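PDB 3GKX: putative ArsC family related protein from Bacteroides fragilis, which is of unknown function but belongs to the ArsC family, whose thioredoxin-like fold suggests a redox or arsenate reductase-related role. Local coordinates for residues B[66-71]-B[75-80]; B[55-60]-B[87-92]; B[19-24]-B[29-34]. All coordinates share one frame; numbering follows the deposited sequence. Where two conformers were deposited one is given.

Contact 1: B[66-71]-B[75-80]; sequences VVYKEL and SKLPTM
In the helical part of this ArsC-family chain, Y68 of the short helix 66-70 and L77 of segment 75-80 meet across the short link between helix 66-70 and helix 73-76. The tyrosine comes in end first. Its hydroxyl OH lies 3.5 Å from L77 CD1, and the methyl sits at the rim of the ring, close to its plane, with CE1 of Y68 4.2 Å from the same CD1. The two side chains cross at about a right angle. CD1 is the leucine branch that makes the contact. Y68 reaches this far because its CG stands opposite the backbone N (chi1 -164°), which carries the ring out beside its own carbonyl carbon toward the leucine.

These two short consecutive helices lie in the helical region that accompanies the thioredoxin-like sheet in the ArsC family, and the apolar side of their contact is shared with F61, which both Y68 and L77 touch. The polar side is different in kind. K76 runs its aliphatic chain past the end of the first helix, CD lying 3.6 Å from L71 O. A water then bridges the two residues: it donates to L71 O at 2.9 Å and accepts from K76 NZ at 3.2 Å, linking the lysine to a carbonyl without a direct bond. Further along the chain, T79 OG1 donates to K76 O over 2.7 Å, tilted 24° from the carbonyl plane, and L77 O takes a further hydrogen bond from Q85 NE2 of helix 82-89.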
ATOM      1  N   VAL B  66      -5.135  13.654 -18.453  1.00 25.18           N
ATOM      2  CA  VAL B  66      -5.800  14.944 -18.624  1.00 25.08           C
ATOM      3  C   VAL B  66      -7.096  14.964 -17.778  1.00 25.63           C
ATOM      4  O   VAL B  66      -7.499  16.021 -17.285  1.00 25.30           O
ATOM      5  CB  VAL B  66      -6.125  15.261 -20.130  1.00 25.03           C
ATOM      6  CG1 VAL B  66      -6.386  16.757 -20.330  1.00 23.71           C
ATOM      7  CG2 VAL B  66      -5.001  14.801 -21.055  1.00 24.54           C
ATOM      8  N   VAL B  67      -7.729  13.796 -17.604  1.00 25.87           N
ATOM      9  CA  VAL B  67      -9.018  13.702 -16.899  1.00 25.90           C
ATOM     10  C   VAL B  67      -8.797  13.952 -15.411  1.00 26.43           C
ATOM     11  O   VAL B  67      -9.557  14.686 -14.765  1.00 26.27           O
ATOM     12  CB  VAL B  67      -9.749  12.353 -17.166  1.00 26.16           C
ATOM     13  CG1 VAL B  67     -11.013  12.231 -16.290  1.00 24.59           C
ATOM     14  CG2 VAL B  67     -10.098  12.205 -18.698  1.00 25.54           C
ATOM     15  N   TYR B  68      -7.737  13.343 -14.884  1.00 26.03           N
ATOM     16  CA  TYR B  68      -7.209  13.697 -13.581  1.00 26.37           C
ATOM     17  C   TYR B  68      -7.020  15.215 -13.374  1.00 26.03           C
ATOM     18  O   TYR B  68      -7.415  15.765 -12.337  1.00 25.33           O
ATOM     19  CB  TYR B  68      -5.861  13.021 -13.400  1.00 26.56           C
ATOM     20  CG  TYR B  68      -5.393  12.993 -11.979  1.00 27.89           C
ATOM     21  CD1 TYR B  68      -5.728  11.939 -11.143  1.00 31.26           C
ATOM     22  CD2 TYR B  68      -4.606  14.014 -11.474  1.00 30.31           C
ATOM     23  CE1 TYR B  68      -5.281  11.905  -9.839  1.00 32.05           C
ATOM     24  CE2 TYR B  68      -4.165  14.000 -10.184  1.00 31.37           C
ATOM     25  CZ  TYR B  68      -4.503  12.950  -9.373  1.00 33.45           C
ATOM     26  OH  TYR B  68      -4.041  12.946  -8.082  1.00 36.74           O
ATOM     27  N   LYS B  69      -6.381  15.853 -14.360  1.00 25.70           N
ATOM     28  CA  LYS B  69      -5.999  17.268 -14.324  1.00 25.94           C
ATOM     29  C   LYS B  69      -7.236  18.159 -14.174  1.00 25.86           C
ATOM     30  O   LYS B  69      -7.333  18.943 -13.228  1.00 26.16           O
ATOM     31  CB  LYS B  69      -5.239  17.604 -15.618  1.00 25.59           C
ATOM     32  CG  LYS B  69      -4.357  18.834 -15.607  1.00 27.02           C
ATOM     33  CD  LYS B  69      -4.252  19.378 -17.041  1.00 27.44           C
ATOM     34  CE  LYS B  69      -2.871  19.899 -17.366  1.00 27.44           C
ATOM     35  NZ  LYS B  69      -2.847  21.398 -17.303  1.00 29.13           N
ATOM     36  N   GLU B  70      -8.193  17.999 -15.084  0.50 25.85           N
ATOM     37  CA  GLU B  70      -9.365  18.866 -15.146  0.50 25.79           C
ATOM     38  C   GLU B  70     -10.457  18.578 -14.101  0.50 25.86           C
ATOM     39  O   GLU B  70     -11.402  19.359 -13.978  0.50 25.79           O
ATOM     40  CB  GLU B  70      -9.926  18.892 -16.570  0.50 25.79           C
ATOM     41  CG  GLU B  70      -9.174  19.851 -17.488  0.50 25.17           C
ATOM     42  CD  GLU B  70      -8.819  19.218 -18.811  0.50 24.89           C
ATOM     43  OE1 GLU B  70      -8.981  17.984 -18.932  0.50 25.24           O
ATOM     44  OE2 GLU B  70      -8.374  19.943 -19.725  0.50 23.25           O
ATOM     45  N   LEU B  71     -10.331  17.469 -13.367  1.00 25.71           N
ATOM     46  CA  LEU B  71     -11.155  17.210 -12.182  1.00 25.71           C
ATOM     47  C   LEU B  71     -10.418  17.590 -10.885  1.00 26.06           C
ATOM     48  O   LEU B  71     -10.901  17.321  -9.772  1.00 26.48           O
ATOM     49  CB  LEU B  71     -11.553  15.736 -12.102  1.00 25.71           C
ATOM     50  CG  LEU B  71     -12.440  15.008 -13.106  1.00 25.18           C
ATOM     51  CD1 LEU B  71     -12.499  13.560 -12.641  1.00 22.55           C
ATOM     52  CD2 LEU B  71     -13.829  15.600 -13.174  1.00 22.50           C
ATOM     53  N   SER B  75      -5.886  17.899  -5.734  1.00 23.88           N
ATOM     54  CA  SER B  75      -6.336  18.557  -4.516  1.00 23.91           C
ATOM     55  C   SER B  75      -7.454  17.752  -3.855  1.00 23.76           C
ATOM     56  O   SER B  75      -7.525  17.664  -2.630  1.00 24.06           O
ATOM     57  CB  SER B  75      -6.777  20.007  -4.809  1.00 23.47           C
ATOM     58  N   LYS B  76      -8.298  17.128  -4.669  1.00 23.60           N
ATOM     59  CA  LYS B  76      -9.513  16.514  -4.158  1.00 23.38           C
ATOM     60  C   LYS B  76      -9.361  15.157  -3.493  1.00 24.11           C
ATOM     61  O   LYS B  76     -10.188  14.822  -2.655  1.00 24.15           O
ATOM     62  CB  LYS B  76     -10.609  16.500  -5.224  1.00 23.06           C
ATOM     63  CG  LYS B  76     -11.369  17.822  -5.257  1.00 22.27           C
ATOM     64  CD  LYS B  76     -12.229  17.994  -6.467  1.00 20.01           C
ATOM     65  CE  LYS B  76     -13.147  19.170  -6.276  1.00 19.47           C
ATOM     66  NZ  LYS B  76     -13.242  19.905  -7.539  1.00 18.06           N
ATOM     67  N   LEU B  77      -8.302  14.407  -3.821  1.00 24.80           N
ATOM     68  CA  LEU B  77      -8.221  12.999  -3.434  1.00 25.66           C
ATOM     69  C   LEU B  77      -8.172  12.782  -1.937  1.00 26.55           C
ATOM     70  O   LEU B  77      -8.820  11.849  -1.446  1.00 26.82           O
ATOM     71  CB  LEU B  77      -7.037  12.253  -4.083  1.00 25.56           C
ATOM     72  CG  LEU B  77      -7.065  11.693  -5.514  1.00 25.25           C
ATOM     73  CD1 LEU B  77      -5.770  10.947  -5.750  1.00 24.87           C
ATOM     74  CD2 LEU B  77      -8.250  10.779  -5.807  1.00 23.62           C
ATOM     75  N   PRO B  78      -7.368  13.598  -1.212  1.00 26.48           N
ATOM     76  CA  PRO B  78      -7.328  13.383   0.219  1.00 26.68           C
ATOM     77  C   PRO B  78      -8.734  13.359   0.809  1.00 26.56           C
ATOM     78  O   PRO B  78      -9.208  12.281   1.216  1.00 27.50           O
ATOM     79  CB  PRO B  78      -6.505  14.563   0.715  1.00 26.06           C
ATOM     80  CG  PRO B  78      -5.487  14.701  -0.353  1.00 26.89           C
ATOM     81  CD  PRO B  78      -6.239  14.444  -1.645  1.00 26.43           C
ATOM     82  N   THR B  79      -9.390  14.514   0.785  1.00 25.34           N
ATOM     83  CA  THR B  79     -10.794  14.718   1.182  1.00 24.41           C
ATOM     84  C   THR B  79     -11.815  13.611   0.788  1.00 23.80           C
ATOM     85  O   THR B  79     -12.988  13.629   1.216  1.00 22.86           O
ATOM     86  CB  THR B  79     -11.273  16.113   0.680  1.00 24.11           C
ATOM     87  OG1 THR B  79     -11.594  16.044  -0.708  1.00 24.12           O
ATOM     88  CG2 THR B  79     -10.178  17.122   0.872  1.00 23.36           C
HETATM   89  N   MSE B  80     -11.347  12.647  -0.003  1.00 23.47           N
HETATM   90  CA  MSE B  80     -12.142  11.487  -0.372  1.00 23.89           C
HETATM   91  C   MSE B  80     -11.788  10.241   0.419  1.00 23.23           C
HETATM   92  O   MSE B  80     -10.613   9.957   0.707  1.00 23.15           O
HETATM   93  CB  MSE B  80     -11.977  11.187  -1.848  1.00 24.46           C
HETATM   94  CG  MSE B  80     -12.069  12.437  -2.710  1.00 27.25           C
HETATM   95 SE   MSE B  80     -12.486  11.903  -4.517  0.75 32.64          SE
HETATM   96  CE  MSE B  80     -10.802  11.171  -5.115  1.00 30.82           C
TER
HETATM   97  O   HOH W   1     -13.730  17.692  -9.825  1.00 25.11           O

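Contact 2: B[55-60]-B[87-92]; sequences LPVKKF and ALLATN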
ATOM      1  N   LEU B  55      -0.944  -1.444  -2.079  1.00 17.64           N
ATOM      2  CA  LEU B  55      -0.711  -0.012  -2.263  1.00 18.41           C
ATOM      3  C   LEU B  55      -1.869   0.886  -1.845  1.00 19.13           C
ATOM      4  O   LEU B  55      -3.007   0.425  -1.862  1.00 18.74           O
ATOM      5  CB  LEU B  55      -0.453   0.294  -3.715  1.00 17.68           C
ATOM      6  CG  LEU B  55       0.752  -0.255  -4.438  1.00 18.77           C
ATOM      7  CD1 LEU B  55       0.543   0.085  -5.915  1.00 14.62           C
ATOM      8  CD2 LEU B  55       2.038   0.363  -3.862  1.00 18.10           C
ATOM      9  N   PRO B  56      -1.577   2.189  -1.494  1.00 19.21           N
ATOM     10  CA  PRO B  56      -2.630   3.164  -1.283  1.00 18.96           C
ATOM     11  C   PRO B  56      -3.522   3.346  -2.515  1.00 19.52           C
ATOM     12  O   PRO B  56      -3.089   3.190  -3.667  1.00 18.91           O
ATOM     13  CB  PRO B  56      -1.853   4.480  -0.957  1.00 19.91           C
ATOM     14  CG  PRO B  56      -0.520   4.031  -0.472  1.00 18.76           C
ATOM     15  CD  PRO B  56      -0.241   2.782  -1.268  1.00 18.61           C
ATOM     16  N   VAL B  57      -4.774   3.672  -2.272  1.00 20.33           N
ATOM     17  CA  VAL B  57      -5.706   3.731  -3.353  1.00 21.63           C
ATOM     18  C   VAL B  57      -5.345   4.856  -4.285  1.00 22.68           C
ATOM     19  O   VAL B  57      -5.588   4.738  -5.489  1.00 22.45           O
ATOM     20  CB  VAL B  57      -7.136   3.904  -2.867  1.00 22.60           C
ATOM     21  CG1 VAL B  57      -8.095   4.032  -4.089  1.00 22.17           C
ATOM     22  CG2 VAL B  57      -7.502   2.700  -1.985  1.00 22.45           C
ATOM     23  N   LYS B  58      -4.747   5.931  -3.755  1.00 23.04           N
ATOM     24  CA  LYS B  58      -4.270   7.013  -4.645  1.00 23.78           C
ATOM     25  C   LYS B  58      -3.249   6.561  -5.697  1.00 23.29           C
ATOM     26  O   LYS B  58      -3.188   7.157  -6.767  1.00 22.43           O
ATOM     27  CB  LYS B  58      -3.800   8.245  -3.862  1.00 24.45           C
ATOM     28  CG  LYS B  58      -2.796   7.964  -2.794  1.00 25.71           C
ATOM     29  CD  LYS B  58      -2.502   9.237  -2.046  1.00 27.49           C
ATOM     30  CE  LYS B  58      -1.424   9.021  -1.004  1.00 26.15           C
ATOM     31  NZ  LYS B  58      -1.688   7.855  -0.173  1.00 25.19           N
ATOM     32  N   LYS B  59      -2.498   5.485  -5.415  1.00 23.00           N
ATOM     33  CA  LYS B  59      -1.495   4.956  -6.355  1.00 22.46           C
ATOM     34  C   LYS B  59      -2.122   4.327  -7.593  1.00 22.24           C
ATOM     35  O   LYS B  59      -1.426   3.992  -8.553  1.00 22.68           O
ATOM     36  CB  LYS B  59      -0.564   3.929  -5.696  1.00 23.23           C
ATOM     37  CG  LYS B  59       0.372   4.439  -4.581  1.00 23.24           C
ATOM     38  CD  LYS B  59       1.206   5.583  -5.053  1.00 27.45           C
ATOM     39  CE  LYS B  59       2.661   5.412  -4.687  1.00 29.03           C
ATOM     40  NZ  LYS B  59       3.460   6.418  -5.497  1.00 32.39           N
ATOM     41  N   PHE B  60      -3.429   4.144  -7.565  1.00 21.34           N
ATOM     42  CA  PHE B  60      -4.146   3.611  -8.727  1.00 21.11           C
ATOM     43  C   PHE B  60      -4.644   4.717  -9.628  1.00 21.25           C
ATOM     44  O   PHE B  60      -5.402   4.454 -10.563  1.00 22.15           O
ATOM     45  CB  PHE B  60      -5.321   2.751  -8.283  1.00 20.62           C
ATOM     46  CG  PHE B  60      -4.923   1.342  -7.927  1.00 22.65           C
ATOM     47  CD1 PHE B  60      -5.292   0.265  -8.754  1.00 22.41           C
ATOM     48  CD2 PHE B  60      -4.144   1.089  -6.781  1.00 20.48           C
ATOM     49  CE1 PHE B  60      -4.910  -1.059  -8.427  1.00 22.44           C
ATOM     50  CE2 PHE B  60      -3.770  -0.204  -6.469  1.00 22.10           C
ATOM     51  CZ  PHE B  60      -4.160  -1.281  -7.294  1.00 22.45           C
ATOM     52  N   ALA B  87     -15.147   4.220  -6.007  1.00 17.13           N
ATOM     53  CA  ALA B  87     -16.348   4.562  -6.783  1.00 17.29           C
ATOM     54  C   ALA B  87     -16.029   5.450  -7.966  1.00 17.31           C
ATOM     55  O   ALA B  87     -16.553   5.210  -9.051  1.00 17.97           O
ATOM     56  CB  ALA B  87     -17.420   5.219  -5.908  1.00 17.48           C
ATOM     57  N   LEU B  88     -15.174   6.453  -7.762  1.00 17.20           N
ATOM     58  CA  LEU B  88     -14.722   7.349  -8.836  1.00 18.11           C
ATOM     59  C   LEU B  88     -13.916   6.611  -9.889  1.00 19.01           C
ATOM     60  O   LEU B  88     -14.201   6.713 -11.094  1.00 19.14           O
ATOM     61  CB  LEU B  88     -13.838   8.463  -8.276  1.00 18.44           C
ATOM     62  CG  LEU B  88     -13.249   9.454  -9.291  1.00 19.60           C
ATOM     63  CD1 LEU B  88     -14.336  10.339  -9.958  1.00 18.03           C
ATOM     64  CD2 LEU B  88     -12.188  10.334  -8.642  1.00 19.34           C
ATOM     65  N   LEU B  89     -12.886   5.898  -9.427  1.00 18.63           N
ATOM     66  CA  LEU B  89     -12.066   5.097 -10.298  1.00 19.50           C
ATOM     67  C   LEU B  89     -12.898   4.253 -11.255  1.00 19.96           C
ATOM     68  O   LEU B  89     -12.564   4.169 -12.410  1.00 20.12           O
ATOM     69  CB  LEU B  89     -11.148   4.180  -9.502  1.00 19.21           C
ATOM     70  CG  LEU B  89      -9.790   4.754  -9.154  1.00 17.66           C
ATOM     71  CD1 LEU B  89      -9.028   3.722  -8.328  1.00 15.64           C
ATOM     72  CD2 LEU B  89      -9.028   5.125 -10.382  1.00 17.95           C
ATOM     73  N   ALA B  90     -13.979   3.642 -10.771  1.00 20.76           N
ATOM     74  CA  ALA B  90     -14.782   2.754 -11.608  1.00 21.38           C
ATOM     75  C   ALA B  90     -15.610   3.500 -12.663  1.00 21.70           C
ATOM     76  O   ALA B  90     -16.174   2.864 -13.551  1.00 21.81           O
ATOM     77  CB  ALA B  90     -15.673   1.864 -10.747  1.00 21.58           C
ATOM     78  N   THR B  91     -15.671   4.835 -12.580  1.00 22.13           N
ATOM     79  CA  THR B  91     -16.443   5.633 -13.561  1.00 22.23           C
ATOM     80  C   THR B  91     -15.712   5.929 -14.897  1.00 22.47           C
ATOM     81  O   THR B  91     -16.354   6.180 -15.913  1.00 21.01           O
ATOM     82  CB  THR B  91     -16.965   6.957 -12.962  1.00 22.43           C
ATOM     83  OG1 THR B  91     -15.875   7.730 -12.439  1.00 22.95           O
ATOM     84  CG2 THR B  91     -17.977   6.692 -11.832  1.00 23.28           C
ATOM     85  N   ASN B  92     -14.373   5.888 -14.897  1.00 23.09           N
ATOM     86  CA  ASN B  92     -13.590   6.256 -16.097  1.00 23.33           C
ATOM     87  C   ASN B  92     -12.193   5.635 -16.114  1.00 23.59           C
ATOM     88  O   ASN B  92     -11.370   5.925 -15.245  1.00 23.83           O
ATOM     89  CB  ASN B  92     -13.520   7.785 -16.250  1.00 22.92           C
ATOM     90  CG  ASN B  92     -12.851   8.233 -17.542  1.00 21.59           C
ATOM     91  OD1 ASN B  92     -12.325   7.417 -18.309  1.00 20.95           O
ATOM     92  ND2 ASN B  92     -12.832   9.545 -17.767  1.00 16.06           N
TER
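L89 of helix 82-89 pushes its two methyls against V57 and F60, which lie on the 3-10 segment 57-60. The branches divide the work. The leucine is extended at its second torsion (chi2 178°), which carries CD1 out to the root of the F60 side chain, 3.8 Å from CB, and to 4.4 Å from V57 CG1; CD2 instead rests 3.7 Å from the carbonyl oxygen F60 O. The leucine side chain thus meets both side-chain and backbone atoms of the phenylalanine.

F60 starts out toward the helix, but its ring does not continue that way: with CG opposite the carbonyl carbon (chi1 -82°), the ring turns off beside the backbone N, leaving CB as the surface that L89 uses. P56 O lies at the edge of the ring, in its plane, while S53 and V109 also touch the F60 side chain. The 3-10 turn is held by K59 N to P56 O (2.9 Å) and F60 N to V57 O (3.1 Å).

The result is the buried packing of a leucine from helix 82-89 against a 3-10 segment, part of the helical region beside the thioredoxin-like sheet, as in the ArsC family.

Contact 3: B[19-24]-B[29-34]; sequences KAKKWL and IEYTNR
L24 sets a methyl over one face of the Y31 ring within the beta-alpha-beta unit made by strand 7-10, helix 15-26 and strand 32-35. That methyl, CD1, stands over the centre of the ring, 3.8 Å from its centroid and 12° off the normal, a well-formed CH-pi contact. The ring gets there with its CG lodged between the backbone N and the carbonyl carbon (chi1 66°), which folds it back toward the helix. The other branch, L24 CD2, packs 3.9 Å from I29 CB, the two side chains crossing at about a right angle. The backbone adds one bond, I29 N to L24 O (2.9 Å). W23 adds a lighter touch, its CZ3 lying 4.3 Å from I29 CG1. This compact part is backed by F8, whose ring meets that of Y31 nearly perpendicularly and which L24 also touches, and by W116, which packs on L24.

Toward the far end of Y31 the contact loosens. K21 lays CG 3.9 Å from Y31 OH, and the bends further along its chain bring NZ back to the water that the hydroxyl also meets. One water joins the polar ends: it accepts from K21 NZ at 2.7 Å, lies 2.6 Å from Y31 OH in the ring plane, and donates to N33 OD1. N33 OD1 also takes a weak hydrogen bond from Q10 NE2. The chemistry implies that the helix is joined to the loop leading into strand 32-35 by apolar packing and one backbone bond, while the water linking K21 NZ, Y31 OH and N33 OD1 lets polar groups of helix, loop and strand meet through solvent rather than directly.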
ATOM      1  N   LYS B  19       6.504  -0.428 -23.127  1.00 28.61           N
ATOM      2  CA  LYS B  19       7.680  -0.938 -22.415  1.00 28.80           C
ATOM      3  C   LYS B  19       7.332  -2.222 -21.626  1.00 28.89           C
ATOM      4  O   LYS B  19       8.009  -3.237 -21.762  1.00 29.40           O
ATOM      5  CB  LYS B  19       8.269   0.151 -21.493  1.00 28.89           C
ATOM      6  CG  LYS B  19       9.106   1.230 -22.212  1.00 30.11           C
ATOM      7  CD  LYS B  19       9.240   2.500 -21.362  1.00 30.54           C
ATOM      8  CE  LYS B  19      10.569   3.193 -21.566  1.00 30.67           C
ATOM      9  NZ  LYS B  19      11.653   2.744 -20.637  1.00 30.92           N
ATOM     10  N   ALA B  20       6.259  -2.176 -20.835  1.00 28.36           N
ATOM     11  CA  ALA B  20       5.839  -3.306 -19.992  1.00 28.20           C
ATOM     12  C   ALA B  20       5.517  -4.520 -20.825  1.00 27.89           C
ATOM     13  O   ALA B  20       5.921  -5.647 -20.482  1.00 28.24           O
ATOM     14  CB  ALA B  20       4.602  -2.930 -19.171  1.00 28.15           C
ATOM     15  N   LYS B  21       4.760  -4.274 -21.898  1.00 26.08           N
ATOM     16  CA  LYS B  21       4.342  -5.304 -22.796  1.00 25.29           C
ATOM     17  C   LYS B  21       5.612  -5.917 -23.424  1.00 24.99           C
ATOM     18  O   LYS B  21       5.759  -7.140 -23.429  1.00 24.32           O
ATOM     19  CB  LYS B  21       3.405  -4.714 -23.845  1.00 25.50           C
ATOM     20  CG  LYS B  21       3.182  -5.603 -25.080  1.00 27.15           C
ATOM     21  CD  LYS B  21       3.046  -4.734 -26.328  1.00 31.76           C
ATOM     22  CE  LYS B  21       2.746  -5.546 -27.587  1.00 33.71           C
ATOM     23  NZ  LYS B  21       1.276  -5.814 -27.677  1.00 36.67           N
ATOM     24  N   LYS B  22       6.531  -5.073 -23.924  1.00 23.88           N
ATOM     25  CA  LYS B  22       7.831  -5.567 -24.402  1.00 23.68           C
ATOM     26  C   LYS B  22       8.515  -6.492 -23.375  1.00 23.37           C
ATOM     27  O   LYS B  22       8.933  -7.594 -23.722  1.00 22.55           O
ATOM     28  CB  LYS B  22       8.776  -4.423 -24.848  1.00 23.64           C
ATOM     29  CG  LYS B  22       8.482  -3.823 -26.217  1.00 23.56           C
ATOM     30  CD  LYS B  22       9.427  -2.653 -26.488  1.00 23.68           C
ATOM     31  CE  LYS B  22       8.748  -1.543 -27.251  1.00 24.03           C
ATOM     32  NZ  LYS B  22       9.147  -0.172 -26.765  1.00 23.47           N
ATOM     33  N   TRP B  23       8.584  -6.053 -22.115  1.00 23.77           N
ATOM     34  CA  TRP B  23       9.100  -6.874 -21.019  1.00 24.53           C
ATOM     35  C   TRP B  23       8.370  -8.216 -20.811  1.00 25.15           C
ATOM     36  O   TRP B  23       9.024  -9.251 -20.656  1.00 25.88           O
ATOM     37  CB  TRP B  23       9.152  -6.069 -19.710  1.00 25.13           C
ATOM     38  CG  TRP B  23       9.866  -6.765 -18.580  1.00 25.10           C
ATOM     39  CD1 TRP B  23      11.151  -6.587 -18.205  1.00 23.96           C
ATOM     40  CD2 TRP B  23       9.320  -7.757 -17.694  1.00 24.72           C
ATOM     41  NE1 TRP B  23      11.458  -7.405 -17.144  1.00 24.41           N
ATOM     42  CE2 TRP B  23      10.350  -8.137 -16.811  1.00 25.35           C
ATOM     43  CE3 TRP B  23       8.075  -8.385 -17.590  1.00 25.38           C
ATOM     44  CZ2 TRP B  23      10.164  -9.091 -15.802  1.00 26.87           C
ATOM     45  CZ3 TRP B  23       7.888  -9.351 -16.597  1.00 25.16           C
ATOM     46  CH2 TRP B  23       8.921  -9.690 -15.716  1.00 26.01           C
ATOM     47  N   LEU B  24       7.034  -8.228 -20.808  1.00 25.21           N
ATOM     48  CA  LEU B  24       6.318  -9.517 -20.666  1.00 24.54           C
ATOM     49  C   LEU B  24       6.681 -10.518 -21.768  1.00 24.07           C
ATOM     50  O   LEU B  24       6.792 -11.713 -21.505  1.00 24.49           O
ATOM     51  CB  LEU B  24       4.796  -9.348 -20.675  1.00 24.30           C
ATOM     52  CG  LEU B  24       4.046  -8.677 -19.531  1.00 24.23           C
ATOM     53  CD1 LEU B  24       2.629  -8.434 -20.041  1.00 22.77           C
ATOM     54  CD2 LEU B  24       4.103  -9.537 -18.261  1.00 21.39           C
ATOM     55  N   ILE B  29       6.341 -14.371 -20.545  1.00 29.31           N
ATOM     56  CA  ILE B  29       5.119 -14.420 -19.730  1.00 29.48           C
ATOM     57  C   ILE B  29       3.850 -14.360 -20.600  1.00 29.27           C
ATOM     58  O   ILE B  29       3.532 -13.329 -21.205  1.00 29.03           O
ATOM     59  CB  ILE B  29       5.088 -13.332 -18.614  1.00 29.05           C
ATOM     60  CG1 ILE B  29       6.455 -13.237 -17.888  1.00 30.58           C
ATOM     61  CG2 ILE B  29       3.927 -13.580 -17.637  1.00 27.71           C
ATOM     62  CD1 ILE B  29       6.724 -14.349 -16.807  1.00 26.96           C
ATOM     63  N   GLU B  30       3.160 -15.494 -20.669  1.00 29.24           N
ATOM     64  CA  GLU B  30       1.829 -15.571 -21.252  1.00 29.46           C
ATOM     65  C   GLU B  30       0.879 -14.748 -20.389  1.00 29.95           C
ATOM     66  O   GLU B  30       1.012 -14.718 -19.163  1.00 30.23           O
ATOM     67  CB  GLU B  30       1.366 -17.025 -21.334  1.00 29.14           C
ATOM     68  CG  GLU B  30       2.275 -17.888 -22.191  1.00 29.96           C
ATOM     69  CD  GLU B  30       1.683 -19.250 -22.446  1.00 32.63           C
ATOM     70  OE1 GLU B  30       0.661 -19.339 -23.168  1.00 31.39           O
ATOM     71  OE2 GLU B  30       2.234 -20.234 -21.913  1.00 33.59           O
ATOM     72  N   TYR B  31      -0.049 -14.056 -21.041  1.00 29.86           N
ATOM     73  CA  TYR B  31      -1.000 -13.182 -20.368  1.00 30.14           C
ATOM     74  C   TYR B  31      -2.175 -12.912 -21.290  1.00 30.62           C
ATOM     75  O   TYR B  31      -2.139 -13.204 -22.496  1.00 30.65           O
ATOM     76  CB  TYR B  31      -0.362 -11.850 -20.026  1.00 29.91           C
ATOM     77  CG  TYR B  31       0.017 -11.028 -21.244  1.00 30.80           C
ATOM     78  CD1 TYR B  31      -0.827 -10.018 -21.724  1.00 32.05           C
ATOM     79  CD2 TYR B  31       1.211 -11.279 -21.941  1.00 29.65           C
ATOM     80  CE1 TYR B  31      -0.462  -9.255 -22.862  1.00 31.00           C
ATOM     81  CE2 TYR B  31       1.554 -10.556 -23.062  1.00 31.30           C
ATOM     82  CZ  TYR B  31       0.722  -9.537 -23.506  1.00 30.86           C
ATOM     83  OH  TYR B  31       1.090  -8.803 -24.596  1.00 32.87           O
ATOM     84  N   THR B  32      -3.210 -12.349 -20.706  1.00 30.63           N
ATOM     85  CA  THR B  32      -4.419 -12.013 -21.410  1.00 30.72           C
ATOM     86  C   THR B  32      -4.455 -10.492 -21.469  1.00 31.31           C
ATOM     87  O   THR B  32      -4.377  -9.833 -20.421  1.00 31.57           O
ATOM     88  CB  THR B  32      -5.617 -12.519 -20.634  1.00 30.66           C
ATOM     89  OG1 THR B  32      -5.480 -13.934 -20.403  1.00 29.49           O
ATOM     90  CG2 THR B  32      -6.913 -12.215 -21.386  1.00 30.27           C
ATOM     91  N   ASN B  33      -4.522  -9.942 -22.686  1.00 31.46           N
ATOM     92  CA  ASN B  33      -4.612  -8.487 -22.914  1.00 32.12           C
ATOM     93  C   ASN B  33      -5.980  -7.971 -22.475  1.00 31.71           C
ATOM     94  O   ASN B  33      -6.956  -8.743 -22.398  1.00 32.10           O
ATOM     95  CB  ASN B  33      -4.318  -8.134 -24.385  1.00 32.59           C
ATOM     96  CG  ASN B  33      -3.841  -6.675 -24.581  1.00 35.31           C
ATOM     97  OD1 ASN B  33      -2.780  -6.268 -24.091  1.00 37.29           O
ATOM     98  ND2 ASN B  33      -4.620  -5.898 -25.336  1.00 35.11           N
ATOM     99  N   ARG B  34      -6.015  -6.688 -22.101  1.00 30.98           N
ATOM    100  CA  ARG B  34      -7.241  -5.955 -21.761  1.00 29.57           C
ATOM    101  C   ARG B  34      -6.934  -4.454 -21.793  1.00 29.98           C
ATOM    102  O   ARG B  34      -5.935  -3.976 -21.217  1.00 30.27           O
ATOM    103  CB  ARG B  34      -7.831  -6.402 -20.416  1.00 29.87           C
ATOM    104  CG  ARG B  34      -9.024  -5.583 -19.907  1.00 27.44           C
ATOM    105  CD  ARG B  34      -9.675  -6.194 -18.648  1.00 25.94           C
ATOM    106  NE  ARG B  34     -10.575  -5.244 -17.978  1.00 22.88           N
ATOM    107  CZ  ARG B  34     -11.296  -5.510 -16.889  1.00 24.22           C
ATOM    108  NH1 ARG B  34     -12.067  -4.562 -16.389  1.00 24.11           N
ATOM    109  NH2 ARG B  34     -11.257  -6.712 -16.297  1.00 22.20           N
TER
HETATM  110  O   HOH W   2      -0.419  -7.236 -26.053  1.00 45.21           O

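How the contacts relate
Contact 2 is the buried member of the three, all its touching residues lying inside the fold; contact 1 is only partly buried and contact 3 lies at the surface. Contacts 1 and 2 belong to one helical region and touch each other, L77 CD1 being 3.8 Å from K58 CB, whereas contact 3 sits across the chain's centre, with about 17 Å between nearest atoms of contacts 1 and 3. Chemistry follows place. The buried contact has no hydrogen bond between its segments and rests on van der Waals packing of leucine methyls, and the two less buried ones each add a water bridge involving a lysine. A direct hydrogen bond between segments appears only in contact 3, within the beta-alpha-beta unit.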